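Local atomic coordinates of triphenylmethane reductase (Citrobacter sp., PDB entry 2VRC), a protein that probably reduces triphenylmethane dyes, binding NADP(H) in a Rossmann-type domain as the likely source of the hydride. Residues G7-L12 and A31-V36; I17-A22 and L178-A183; F72-H77 and I102-Y107; A97-I102 and T131-T136. The protein carries 4 engineered substitutions. All coordinates share one frame; numbering follows the deposited sequence.

Contact 1. Residues G7-L12 and A31-V36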
loop_
_atom_site.group_PDB
_atom_site.type_symbol
_atom_site.label_atom_id
_atom_site.label_comp_id
_atom_site.label_asym_id
_atom_site.label_seq_id
_atom_site.Cartn_x
_atom_site.Cartn_y
_atom_site.Cartn_z
ATOM N N GLY A 7 -4.274 -22.196 -13.118
ATOM C CA GLY A 7 -3.775 -23.339 -13.876
ATOM C C GLY A 7 -4.906 -24.028 -14.616
ATOM O O GLY A 7 -4.830 -25.212 -14.926
ATOM N N ALA A 8 -5.940 -23.259 -14.916
ATOM C CA ALA A 8 -7.204 -23.764 -15.414
ATOM C C ALA A 8 -7.072 -24.539 -16.731
ATOM O O ALA A 8 -7.998 -25.225 -17.166
ATOM C CB ALA A 8 -8.178 -22.603 -15.551
ATOM N N THR A 9 -5.887 -24.440 -17.323
ATOM C CA THR A 9 -5.542 -25.023 -18.615
ATOM C C THR A 9 -4.638 -26.248 -18.456
ATOM O O THR A 9 -4.498 -27.039 -19.365
ATOM C CB THR A 9 -4.863 -23.919 -19.496
ATOM O OG1 THR A 9 -5.762 -23.525 -20.539
ATOM C CG2 THR A 9 -3.533 -24.354 -20.098
ATOM N N GLY A 10 -3.988 -26.367 -17.298
ATOM C CA GLY A 10 -3.264 -27.589 -16.933
ATOM C C GLY A 10 -4.217 -28.760 -16.697
ATOM O O GLY A 10 -5.444 -28.608 -16.748
ATOM N N GLN A 11 -3.637 -29.926 -16.426
ATOM C CA GLN A 11 -4.411 -31.135 -16.228
ATOM C C GLN A 11 -5.205 -31.084 -14.943
ATOM O O GLN A 11 -6.418 -31.276 -14.981
ATOM C CB GLN A 11 -3.516 -32.362 -16.271
ATOM C CG GLN A 11 -2.912 -32.593 -17.657
ATOM C CD GLN A 11 -1.881 -33.719 -17.680
ATOM O OE1 GLN A 11 -0.811 -33.620 -17.056
ATOM N NE2 GLN A 11 -2.187 -34.783 -18.426
ATOM N N LEU A 12 -4.555 -30.785 -13.814
ATOM C CA LEU A 12 -5.292 -30.750 -12.553
ATOM C C LEU A 12 -6.447 -29.727 -12.563
ATOM O O LEU A 12 -7.564 -30.047 -12.153
ATOM C CB LEU A 12 -4.375 -30.557 -11.330
ATOM C CG LEU A 12 -5.131 -30.486 -9.993
ATOM C CD1 LEU A 12 -5.617 -31.852 -9.579
ATOM C CD2 LEU A 12 -4.275 -29.967 -8.962
ATOM N N ALA A 31 -12.188 -19.213 -15.005
ATOM C CA ALA A 31 -10.991 -19.965 -15.325
ATOM C C ALA A 31 -9.875 -18.976 -15.553
ATOM O O ALA A 31 -9.981 -18.126 -16.420
ATOM C CB ALA A 31 -11.211 -20.819 -16.578
ATOM N N ILE A 32 -8.815 -19.061 -14.766
ATOM C CA ILE A 32 -7.680 -18.148 -14.907
ATOM C C ILE A 32 -6.521 -18.854 -15.609
ATOM O O ILE A 32 -6.051 -19.864 -15.138
ATOM C CB ILE A 32 -7.281 -17.567 -13.533
ATOM C CG1 ILE A 32 -8.402 -16.662 -13.032
ATOM C CG2 ILE A 32 -6.017 -16.782 -13.642
ATOM C CD1 ILE A 32 -8.365 -16.396 -11.594
ATOM N N VAL A 33 -6.094 -18.328 -16.748
ATOM C CA VAL A 33 -5.167 -19.020 -17.648
ATOM C C VAL A 33 -4.085 -18.083 -18.192
ATOM O O VAL A 33 -4.295 -16.869 -18.308
ATOM C CB VAL A 33 -5.911 -19.656 -18.883
ATOM C CG1 VAL A 33 -6.927 -20.706 -18.450
ATOM C CG2 VAL A 33 -6.587 -18.596 -19.748
ATOM N N ARG A 34 -2.940 -18.655 -18.557
ATOM C CA ARG A 34 -1.854 -17.899 -19.185
ATOM C C ARG A 34 -2.207 -17.401 -20.589
ATOM O O ARG A 34 -1.790 -16.317 -20.977
ATOM C CB ARG A 34 -0.581 -18.745 -19.230
ATOM C CG ARG A 34 0.710 -17.941 -19.266
ATOM C CD ARG A 34 1.953 -18.849 -19.373
ATOM N NE ARG A 34 3.141 -18.111 -19.837
ATOM C CZ ARG A 34 3.363 -17.738 -21.106
ATOM N NH1 ARG A 34 2.479 -18.020 -22.066
ATOM N NH2 ARG A 34 4.474 -17.073 -21.425
ATOM N N ASN A 35 -2.975 -18.179 -21.346
ATOM C CA ASN A 35 -3.319 -17.829 -22.729
ATOM C C ASN A 35 -4.827 -17.932 -22.967
ATOM O O ASN A 35 -5.367 -19.037 -23.006
ATOM C CB ASN A 35 -2.547 -18.743 -23.701
ATOM C CG ASN A 35 -2.456 -18.168 -25.116
ATOM O OD1 ASN A 35 -3.471 -17.964 -25.796
ATOM N ND2 ASN A 35 -1.226 -17.919 -25.569
ATOM N N VAL A 36 -5.510 -16.796 -23.122
ATOM C CA VAL A 36 -6.983 -16.811 -23.156
ATOM C C VAL A 36 -7.605 -17.527 -24.362
ATOM O O VAL A 36 -8.623 -18.208 -24.220
ATOM C CB VAL A 36 -7.621 -15.398 -23.034
ATOM C CG1 VAL A 36 -7.780 -15.003 -21.594
ATOM C CG2 VAL A 36 -6.834 -14.356 -23.822
#
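A buried packing contact joins A8 and T9 to the C-terminal end of strand 29-33, where the first loop of the nucleotide-binding domain turns from strand 3-5 into helix 11-23. A8 carries most of it. Its CB points at the neighbouring strand and meets the two side chains of that strand that share one face, A31 CB at 3.7 Å and V33 CG1 at an equal distance. Between them the same methyl comes within 3.5 Å of I32 O, while the side chain of I32 itself leads away toward F64. A backbone bond from A8 N to I32 O is weak at 3.4 Å, and the position of its donor is less certain. With chi1 at -62°, V33 places CG1 beside its own backbone N and anti to the carbonyl carbon, which brings that branch against T9 OG1 as well as A8; the side chains of T9 and V33 cross at roughly a right angle.

The loop is the glycine-rich turn of a Rossmann beta-alpha-beta unit. G7 and G10 are the first two glycines of its Gly-X-X-Gly-X-X-Gly pattern, and a type I turn is closed by G10 N to G7 O at 2.8 Å. G10 occupies the N-cap position of helix 11-23. T9, G10, Q11 and L12 belong to the NADP(+) site, which is without cofactor in this chain, as does R34, which just beyond the strand forms a long, weak ion pair with D53.

Contact 2. Residues I17-A22 and L178-A183. Engineered in segment 17-22: M21 (natural residue Leu), A22 (natural residue Lys).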
loop_
_atom_site.group_PDB
_atom_site.type_symbol
_atom_site.label_atom_id
_atom_site.label_comp_id
_atom_site.label_asym_id
_atom_site.label_seq_id
_atom_site.Cartn_x
_atom_site.Cartn_y
_atom_site.Cartn_z
ATOM N N ILE A 17 -12.323 -28.139 -12.978
ATOM C CA ILE A 17 -13.376 -27.363 -13.587
ATOM C C ILE A 17 -14.475 -28.275 -14.093
ATOM O O ILE A 17 -15.645 -27.970 -13.913
ATOM C CB ILE A 17 -12.806 -26.409 -14.672
ATOM C CG1 ILE A 17 -12.051 -25.256 -13.967
ATOM C CG2 ILE A 17 -13.889 -25.870 -15.555
ATOM C CD1 ILE A 17 -11.082 -24.516 -14.853
ATOM N N GLN A 18 -14.102 -29.411 -14.681
ATOM C CA GLN A 18 -15.116 -30.381 -15.136
ATOM C C GLN A 18 -15.948 -30.840 -13.928
ATOM O O GLN A 18 -17.178 -30.872 -13.993
ATOM C CB GLN A 18 -14.496 -31.566 -15.902
ATOM C CG GLN A 18 -13.471 -31.184 -17.018
ATOM C CD GLN A 18 -13.979 -30.093 -18.013
ATOM O OE1 GLN A 18 -15.065 -30.229 -18.624
ATOM N NE2 GLN A 18 -13.175 -29.005 -18.174
ATOM N N HIS A 19 -15.268 -31.106 -12.808
ATOM C CA HIS A 19 -15.946 -31.514 -11.580
ATOM C C HIS A 19 -16.857 -30.430 -11.050
ATOM O O HIS A 19 -18.006 -30.713 -10.707
ATOM C CB HIS A 19 -14.947 -31.972 -10.507
ATOM C CG HIS A 19 -14.404 -33.342 -10.748
ATOM N ND1 HIS A 19 -15.221 -34.435 -10.973
ATOM C CD2 HIS A 19 -13.134 -33.802 -10.811
ATOM C CE1 HIS A 19 -14.473 -35.505 -11.163
ATOM N NE2 HIS A 19 -13.202 -35.149 -11.081
ATOM N N LEU A 20 -16.353 -29.199 -11.019
ATOM C CA LEU A 20 -17.086 -28.042 -10.515
ATOM C C LEU A 20 -18.363 -27.766 -11.354
ATOM O O LEU A 20 -19.355 -27.219 -10.867
ATOM C CB LEU A 20 -16.151 -26.838 -10.509
ATOM C CG LEU A 20 -15.855 -25.952 -9.285
ATOM C CD1 LEU A 20 -15.986 -26.657 -7.978
ATOM C CD2 LEU A 20 -14.459 -25.329 -9.385
HETATM N N MSE A 21 -18.344 -28.180 -12.614
HETATM C CA MSE A 21 -19.516 -28.031 -13.463
HETATM C C MSE A 21 -20.604 -29.026 -13.144
HETATM O O MSE A 21 -21.763 -28.753 -13.425
HETATM C CB MSE A 21 -19.141 -28.120 -14.931
HETATM C CG MSE A 21 -18.753 -26.786 -15.484
HETATM SE SE MSE A 21 -17.962 -26.912 -17.251
HETATM C CE MSE A 21 -19.560 -27.613 -18.227
ATOM N N ALA A 22 -20.241 -30.183 -12.579
ATOM C CA ALA A 22 -21.245 -31.135 -12.093
ATOM C C ALA A 22 -22.026 -30.504 -10.933
ATOM O O ALA A 22 -23.169 -30.880 -10.663
ATOM C CB ALA A 22 -20.595 -32.438 -11.661
ATOM N N LEU A 178 -7.808 -36.118 -6.855
ATOM C CA LEU A 178 -7.403 -34.909 -6.171
ATOM C C LEU A 178 -8.211 -33.687 -6.621
ATOM O O LEU A 178 -8.464 -32.775 -5.815
ATOM C CB LEU A 178 -5.915 -34.672 -6.363
ATOM C CG LEU A 178 -5.055 -35.748 -5.691
ATOM C CD1 LEU A 178 -3.605 -35.598 -6.103
ATOM C CD2 LEU A 178 -5.234 -35.683 -4.168
ATOM N N ALA A 179 -8.610 -33.679 -7.895
ATOM C CA ALA A 179 -9.433 -32.616 -8.466
ATOM C C ALA A 179 -10.839 -32.641 -7.889
ATOM O O ALA A 179 -11.447 -31.595 -7.645
ATOM C CB ALA A 179 -9.495 -32.751 -9.981
ATOM N N LEU A 180 -11.365 -33.838 -7.685
ATOM C CA LEU A 180 -12.709 -33.999 -7.109
ATOM C C LEU A 180 -12.712 -33.520 -5.667
ATOM O O LEU A 180 -13.652 -32.828 -5.272
ATOM C CB LEU A 180 -13.198 -35.443 -7.197
ATOM C CG LEU A 180 -14.622 -35.827 -6.718
ATOM C CD1 LEU A 180 -15.781 -34.992 -7.318
ATOM C CD2 LEU A 180 -14.873 -37.295 -6.987
ATOM N N ALA A 181 -11.664 -33.880 -4.904
ATOM C CA ALA A 181 -11.475 -33.327 -3.557
ATOM C C ALA A 181 -11.500 -31.802 -3.567
ATOM O O ALA A 181 -12.208 -31.178 -2.774
ATOM C CB ALA A 181 -10.163 -33.848 -2.883
ATOM N N ALA A 182 -10.733 -31.193 -4.459
ATOM C CA ALA A 182 -10.740 -29.736 -4.539
ATOM C C ALA A 182 -12.145 -29.209 -4.820
ATOM O O ALA A 182 -12.667 -28.377 -4.071
ATOM C CB ALA A 182 -9.735 -29.236 -5.575
ATOM N N ALA A 183 -12.777 -29.725 -5.870
ATOM C CA ALA A 183 -14.158 -29.327 -6.206
ATOM C C ALA A 183 -15.101 -29.463 -5.013
ATOM O O ALA A 183 -15.878 -28.560 -4.741
ATOM C CB ALA A 183 -14.676 -30.124 -7.376
#
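H19 lies against L180 with the face of its imidazole, and this pair dominates the meeting of two helices. L180 CB stands 4.0 Å from the ring centroid and only 14° off the ring normal, a CH-pi contact over the face, displaced slightly toward the rim. Over the same face, L180 CD1 reaches H19 ND1 at 3.7 Å. At the edge, in the ring plane, A179 CB approaches H19 CD2. A183 fills the next step: its CB meets H19 CB at 3.6 Å, and L20 CD1 lies beside A183 CA at 3.7 Å.

Torsions set up the crossing of the two larger side chains. H19 holds CG beside its backbone N (chi1 -77°), whereas L180 sends CG away from its own N, and the two cross at about a right angle. A weak hydrogen bond between H19 NE2 and N176 ND2 would further limit rotation of the ring. The small A179 and A183, one turn apart, let the segment axes approach to 8.6 Å at a signed crossing angle of -45°.

Helix 11-23 is the first helix of the Rossmann unit, and here it packs on helix 175-186, which brings the NADP(+)-binding R175. A179 also touches L12, L15 and V16 on that first helix, while L20 also touches I3 and V5 of strand 3-5 in the parallel sheet beneath.

Contact 3. Residues F72-H77 and I102-Y107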
loop_
_atom_site.group_PDB
_atom_site.type_symbol
_atom_site.label_atom_id
_atom_site.label_comp_id
_atom_site.label_asym_id
_atom_site.label_seq_id
_atom_site.Cartn_x
_atom_site.Cartn_y
_atom_site.Cartn_z
ATOM N N PHE A 72 -6.029 -22.025 -5.822
ATOM C CA PHE A 72 -4.714 -21.623 -6.199
ATOM C C PHE A 72 -3.942 -22.918 -6.438
ATOM O O PHE A 72 -3.565 -23.613 -5.485
ATOM C CB PHE A 72 -4.164 -20.806 -5.008
ATOM C CG PHE A 72 -2.685 -20.505 -5.041
ATOM C CD1 PHE A 72 -1.902 -20.707 -6.177
ATOM C CD2 PHE A 72 -2.084 -19.935 -3.919
ATOM C CE1 PHE A 72 -0.514 -20.401 -6.188
ATOM C CE2 PHE A 72 -0.697 -19.629 -3.892
ATOM C CZ PHE A 72 0.096 -19.852 -5.055
ATOM N N ILE A 73 -3.683 -23.244 -7.701
ATOM C CA ILE A 73 -2.961 -24.485 -8.041
ATOM C C ILE A 73 -1.504 -24.143 -8.207
ATOM O O ILE A 73 -1.200 -23.159 -8.864
ATOM C CB ILE A 73 -3.469 -25.080 -9.383
ATOM C CG1 ILE A 73 -4.898 -25.590 -9.216
ATOM C CG2 ILE A 73 -2.504 -26.162 -9.915
ATOM C CD1 ILE A 73 -5.368 -26.359 -10.382
ATOM N N SER A 74 -0.603 -24.936 -7.658
ATOM C CA SER A 74 0.790 -24.517 -7.631
ATOM C C SER A 74 1.344 -24.498 -9.027
ATOM O O SER A 74 0.812 -25.175 -9.924
ATOM C CB SER A 74 1.642 -25.427 -6.748
ATOM O OG SER A 74 1.148 -26.737 -6.783
ATOM N N GLY A 75 2.409 -23.711 -9.195
ATOM C CA GLY A 75 3.083 -23.580 -10.473
ATOM C C GLY A 75 3.745 -24.863 -10.941
ATOM O O GLY A 75 4.334 -25.597 -10.131
ATOM N N PRO A 76 3.652 -25.144 -12.259
ATOM C CA PRO A 76 4.184 -26.362 -12.900
ATOM C C PRO A 76 5.694 -26.339 -13.154
ATOM O O PRO A 76 6.276 -27.374 -13.499
ATOM C CB PRO A 76 3.446 -26.408 -14.242
ATOM C CG PRO A 76 3.193 -24.981 -14.579
ATOM C CD PRO A 76 2.982 -24.263 -13.231
ATOM N N HIS A 77 6.318 -25.175 -12.990
ATOM C CA HIS A 77 7.767 -25.040 -13.189
ATOM C C HIS A 77 8.552 -26.060 -12.358
ATOM O O HIS A 77 8.049 -26.614 -11.368
ATOM C CB HIS A 77 8.237 -23.608 -12.860
ATOM C CG HIS A 77 9.241 -23.066 -13.835
ATOM N ND1 HIS A 77 10.605 -23.187 -13.653
ATOM C CD2 HIS A 77 9.077 -22.403 -15.009
ATOM C CE1 HIS A 77 11.236 -22.615 -14.667
ATOM N NE2 HIS A 77 10.333 -22.132 -15.500
ATOM N N ILE A 102 -9.389 -19.118 0.155
ATOM C CA ILE A 102 -8.285 -19.525 -0.685
ATOM C C ILE A 102 -7.930 -20.988 -0.377
ATOM O O ILE A 102 -7.654 -21.353 0.759
ATOM C CB ILE A 102 -7.118 -18.536 -0.484
ATOM C CG1 ILE A 102 -6.236 -18.444 -1.725
ATOM C CG2 ILE A 102 -6.281 -18.890 0.735
ATOM C CD1 ILE A 102 -4.957 -19.267 -1.637
ATOM N N ALA A 103 -8.043 -21.847 -1.389
ATOM C CA ALA A 103 -7.654 -23.254 -1.273
ATOM C C ALA A 103 -6.360 -23.407 -2.056
ATOM O O ALA A 103 -6.287 -22.933 -3.176
ATOM C CB ALA A 103 -8.736 -24.153 -1.850
ATOM N N TYR A 104 -5.337 -24.015 -1.461
ATOM C CA TYR A 104 -4.034 -24.146 -2.112
ATOM C C TYR A 104 -3.646 -25.607 -2.224
ATOM O O TYR A 104 -3.797 -26.354 -1.272
ATOM C CB TYR A 104 -2.932 -23.401 -1.319
ATOM C CG TYR A 104 -1.540 -23.682 -1.824
ATOM C CD1 TYR A 104 -1.128 -23.194 -3.056
ATOM C CD2 TYR A 104 -0.652 -24.463 -1.102
ATOM C CE1 TYR A 104 0.145 -23.449 -3.558
ATOM C CE2 TYR A 104 0.657 -24.719 -1.582
ATOM C CZ TYR A 104 1.022 -24.219 -2.827
ATOM O OH TYR A 104 2.255 -24.446 -3.357
ATOM N N THR A 105 -3.121 -26.017 -3.369
ATOM C CA THR A 105 -2.730 -27.412 -3.534
ATOM C C THR A 105 -1.271 -27.520 -3.088
ATOM O O THR A 105 -0.379 -27.119 -3.825
ATOM C CB THR A 105 -2.851 -27.882 -4.988
ATOM O OG1 THR A 105 -2.097 -27.015 -5.825
ATOM C CG2 THR A 105 -4.308 -27.875 -5.483
ATOM N N GLY A 106 -1.036 -28.020 -1.879
ATOM C CA GLY A 106 0.311 -28.311 -1.428
ATOM C C GLY A 106 0.693 -29.777 -1.542
ATOM O O GLY A 106 0.277 -30.477 -2.468
ATOM N N TYR A 107 1.465 -30.254 -0.577
ATOM C CA TYR A 107 1.983 -31.606 -0.647
ATOM C C TYR A 107 1.835 -32.289 0.696
ATOM O O TYR A 107 2.278 -31.755 1.752
ATOM C CB TYR A 107 3.440 -31.544 -1.084
ATOM C CG TYR A 107 4.233 -32.816 -1.124
ATOM C CD1 TYR A 107 3.847 -33.909 -1.928
ATOM C CD2 TYR A 107 5.427 -32.909 -0.400
ATOM C CE1 TYR A 107 4.616 -35.075 -1.973
ATOM C CE2 TYR A 107 6.204 -34.048 -0.449
ATOM C CZ TYR A 107 5.814 -35.113 -1.236
ATOM O OH TYR A 107 6.640 -36.210 -1.251
#
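F72 and Y104 present their rings to each other edge to face at a parallel strand pair in the Rossmann sheet, strand 69-72 beside strand 101-107. The edge of Y104 is turned to the face of F72, with centroids 4.8 Å apart and planes at 57°. Y104 CD1 is the atom that does the touching, 3.5 Å above the F72 plane and shifted toward the rim at CD2. Both side chains leave the same face of the sheet with CG anti to the backbone N, which carries both rings toward helix 117-129, where each touches T124. I102 runs alongside F72, pointing the same way, and its CD1 lies in the ring plane at the CD2 edge, 3.7 Å away. H87 adds a further edge-to-face ring to F72, and the hydroxyl of Y104 is hydrogen-bonded to H121 ND1.

Under these rings the backbones are joined in parallel fashion. F72 N donates to A103 O at 2.8 Å, and F72 O receives T105 N at 3.2 Å.

Beyond F72 the chain leaves the strand, and side chain replaces backbone as partner. At chi1 55° T105 OG1 lies between its backbone N and carbonyl carbon, facing the departing loop, where it accepts S74 N at 3.1 Å. That anchors the start of the loop whose S74 and G75 belong to the NADP(+) site, without cofactor in this chain. I73 O is held by Y54 OH, another residue of that site. S74 OG adds a weak hydrogen bond of 3.4 Å to T105 O.

Contact 4. Residues A97-I102 and T131-T136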
loop_
_atom_site.group_PDB
_atom_site.type_symbol
_atom_site.label_atom_id
_atom_site.label_comp_id
_atom_site.label_asym_id
_atom_site.label_seq_id
_atom_site.Cartn_x
_atom_site.Cartn_y
_atom_site.Cartn_z
ATOM N N ALA A 97 -7.029 -8.317 -3.479
ATOM C CA ALA A 97 -8.347 -8.390 -4.110
ATOM C C ALA A 97 -9.470 -8.834 -3.142
ATOM O O ALA A 97 -10.634 -8.860 -3.522
ATOM C CB ALA A 97 -8.310 -9.310 -5.353
ATOM N N GLY A 98 -9.123 -9.192 -1.914
ATOM C CA GLY A 98 -10.132 -9.589 -0.937
ATOM C C GLY A 98 -10.871 -10.886 -1.266
ATOM O O GLY A 98 -12.072 -11.022 -1.028
ATOM N N VAL A 99 -10.149 -11.840 -1.827
ATOM C CA VAL A 99 -10.668 -13.177 -2.042
ATOM C C VAL A 99 -11.122 -13.645 -0.662
ATOM O O VAL A 99 -10.461 -13.325 0.350
ATOM C CB VAL A 99 -9.559 -14.053 -2.634
ATOM C CG1 VAL A 99 -9.773 -15.532 -2.335
ATOM C CG2 VAL A 99 -9.413 -13.755 -4.135
ATOM N N LYS A 100 -12.267 -14.331 -0.604
ATOM C CA LYS A 100 -12.907 -14.621 0.693
ATOM C C LYS A 100 -12.457 -15.954 1.252
ATOM O O LYS A 100 -12.569 -16.205 2.440
ATOM C CB LYS A 100 -14.443 -14.607 0.570
ATOM C CG LYS A 100 -15.047 -13.357 -0.052
ATOM C CD LYS A 100 -15.159 -12.195 0.934
ATOM C CE LYS A 100 -16.365 -11.289 0.622
ATOM N NZ LYS A 100 -16.593 -11.006 -0.851
ATOM N N HIS A 101 -11.975 -16.807 0.354
ATOM C CA HIS A 101 -11.530 -18.142 0.673
ATOM C C HIS A 101 -10.523 -18.631 -0.341
ATOM O O HIS A 101 -10.785 -18.594 -1.541
ATOM C CB HIS A 101 -12.684 -19.127 0.722
ATOM C CG HIS A 101 -12.341 -20.360 1.480
ATOM N ND1 HIS A 101 -11.783 -21.466 0.877
ATOM C CD2 HIS A 101 -12.387 -20.631 2.806
ATOM C CE1 HIS A 101 -11.547 -22.387 1.793
ATOM N NE2 HIS A 101 -11.896 -21.902 2.970
ATOM N N ILE A 102 -9.389 -19.118 0.155
ATOM C CA ILE A 102 -8.285 -19.525 -0.685
ATOM C C ILE A 102 -7.930 -20.988 -0.377
ATOM O O ILE A 102 -7.654 -21.353 0.759
ATOM C CB ILE A 102 -7.118 -18.536 -0.484
ATOM C CG1 ILE A 102 -6.236 -18.444 -1.725
ATOM C CG2 ILE A 102 -6.281 -18.890 0.735
ATOM C CD1 ILE A 102 -4.957 -19.267 -1.637
ATOM N N THR A 131 -2.098 -13.665 5.042
ATOM C CA THR A 131 -3.154 -12.881 4.420
ATOM C C THR A 131 -4.403 -12.842 5.267
ATOM O O THR A 131 -5.278 -12.014 5.038
ATOM C CB THR A 131 -3.625 -13.505 3.121
ATOM O OG1 THR A 131 -4.292 -14.744 3.419
ATOM C CG2 THR A 131 -2.446 -13.751 2.176
ATOM N N ASN A 132 -4.505 -13.758 6.223
ATOM C CA ASN A 132 -5.714 -13.892 7.055
ATOM C C ASN A 132 -7.009 -14.310 6.365
ATOM O O ASN A 132 -8.071 -14.341 6.995
ATOM C CB ASN A 132 -5.957 -12.620 7.813
ATOM C CG ASN A 132 -4.954 -12.434 8.872
ATOM O OD1 ASN A 132 -4.754 -13.325 9.689
ATOM N ND2 ASN A 132 -4.267 -11.286 8.859
ATOM N N ILE A 133 -6.913 -14.618 5.082
ATOM C CA ILE A 133 -8.005 -15.205 4.370
ATOM C C ILE A 133 -8.239 -16.653 4.830
ATOM O O ILE A 133 -7.297 -17.437 4.878
ATOM C CB ILE A 133 -7.695 -15.215 2.880
ATOM C CG1 ILE A 133 -7.241 -13.809 2.417
ATOM C CG2 ILE A 133 -8.898 -15.821 2.068
ATOM C CD1 ILE A 133 -6.653 -13.818 0.994
ATOM N N PRO A 134 -9.503 -17.006 5.164
ATOM C CA PRO A 134 -9.867 -18.402 5.445
ATOM C C PRO A 134 -9.263 -19.293 4.370
ATOM O O PRO A 134 -9.387 -18.985 3.174
ATOM C CB PRO A 134 -11.391 -18.386 5.351
ATOM C CG PRO A 134 -11.772 -17.025 5.800
ATOM C CD PRO A 134 -10.667 -16.099 5.311
ATOM N N TYR A 135 -8.597 -20.372 4.784
ATOM C CA TYR A 135 -7.830 -21.176 3.844
ATOM C C TYR A 135 -8.222 -22.648 3.867
ATOM O O TYR A 135 -8.816 -23.119 4.816
ATOM C CB TYR A 135 -6.318 -21.047 4.133
ATOM C CG TYR A 135 -5.934 -21.613 5.458
ATOM C CD1 TYR A 135 -5.760 -22.974 5.620
ATOM C CD2 TYR A 135 -5.765 -20.800 6.556
ATOM C CE1 TYR A 135 -5.432 -23.521 6.832
ATOM C CE2 TYR A 135 -5.439 -21.344 7.806
ATOM C CZ TYR A 135 -5.277 -22.707 7.928
ATOM O OH TYR A 135 -4.935 -23.282 9.142
ATOM N N THR A 136 -7.875 -23.361 2.807
ATOM C CA THR A 136 -7.880 -24.799 2.828
ATOM C C THR A 136 -6.565 -25.260 2.212
ATOM O O THR A 136 -6.260 -24.915 1.054
ATOM C CB THR A 136 -9.093 -25.425 2.065
ATOM O OG1 THR A 136 -10.317 -24.925 2.613
ATOM C CG2 THR A 136 -9.091 -26.918 2.233
#
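The starts of the two strands of a beta-alpha-beta unit come together where V99, K100 and H101 pack on I133 and P134, each segment having just left a helix and entering its strand of the parallel sheet. I133 CG2 leads the contact. It comes in across the backbone of V99 and K100, 3.4 Å from V99 O, and its far side faces I102 CB. P134 lies beside it with the ring against K100 O, CD being the nearest atom at 3.4 Å.

H101 has its imidazole turned over the second segment. P134 O stands 3.4 Å above one ring face, off toward the CD2 rim, and P134 CB reaches CD2. In the ring plane T136 OG1 lies at the edge near CE1, at a separation modelled doubtfully short; that hydroxyl is hydrogen-bonded to H191 O, on a loop beyond. With CG anti to its backbone N, H101 extends along the neighbouring strand as far as T136.

Strands 101-107 and 135-140 are successive strands of the Rossmann sheet, linked by helix 117-129. I102 N donates to P134 O at 3.0 Å, and T136 N to I102 O at 2.9 Å. Both approaches begin at a helix end: G98, with positive phi, closes a Schellman motif, and N132 likewise leaves its helix with positive phi. T131 OG1 accepts I133 N at 3.1 Å in an ST turn. T131 also packs on T81 of a second subunit, and N132 ND2 is hydrogen-bonded to an acidic side chain of another chain.

Contacts 1, 3 and 4 all reach the seven-stranded parallel sheet, while contact 2 lies on the helices packed against it. Contact 1 closes before contacts 3 and 4 open, and both of those fall within the long span between 17-22 and 178-183. Contacts 1 and 2 share helix 11-23, their centres 14 Å apart, and touch where A8 CB meets I17 CD1 at 3.5 Å. Contacts 3 and 4 share I102 and strand 101-107; Y104 N and T136 O form a probable hydrogen bond between them. L12 packs on I73 and T105, tying contact 1 to contact 3. Contacts 1 and 3 thus set two cofactor-binding loops side by side, whereas contact 4 lies farther out.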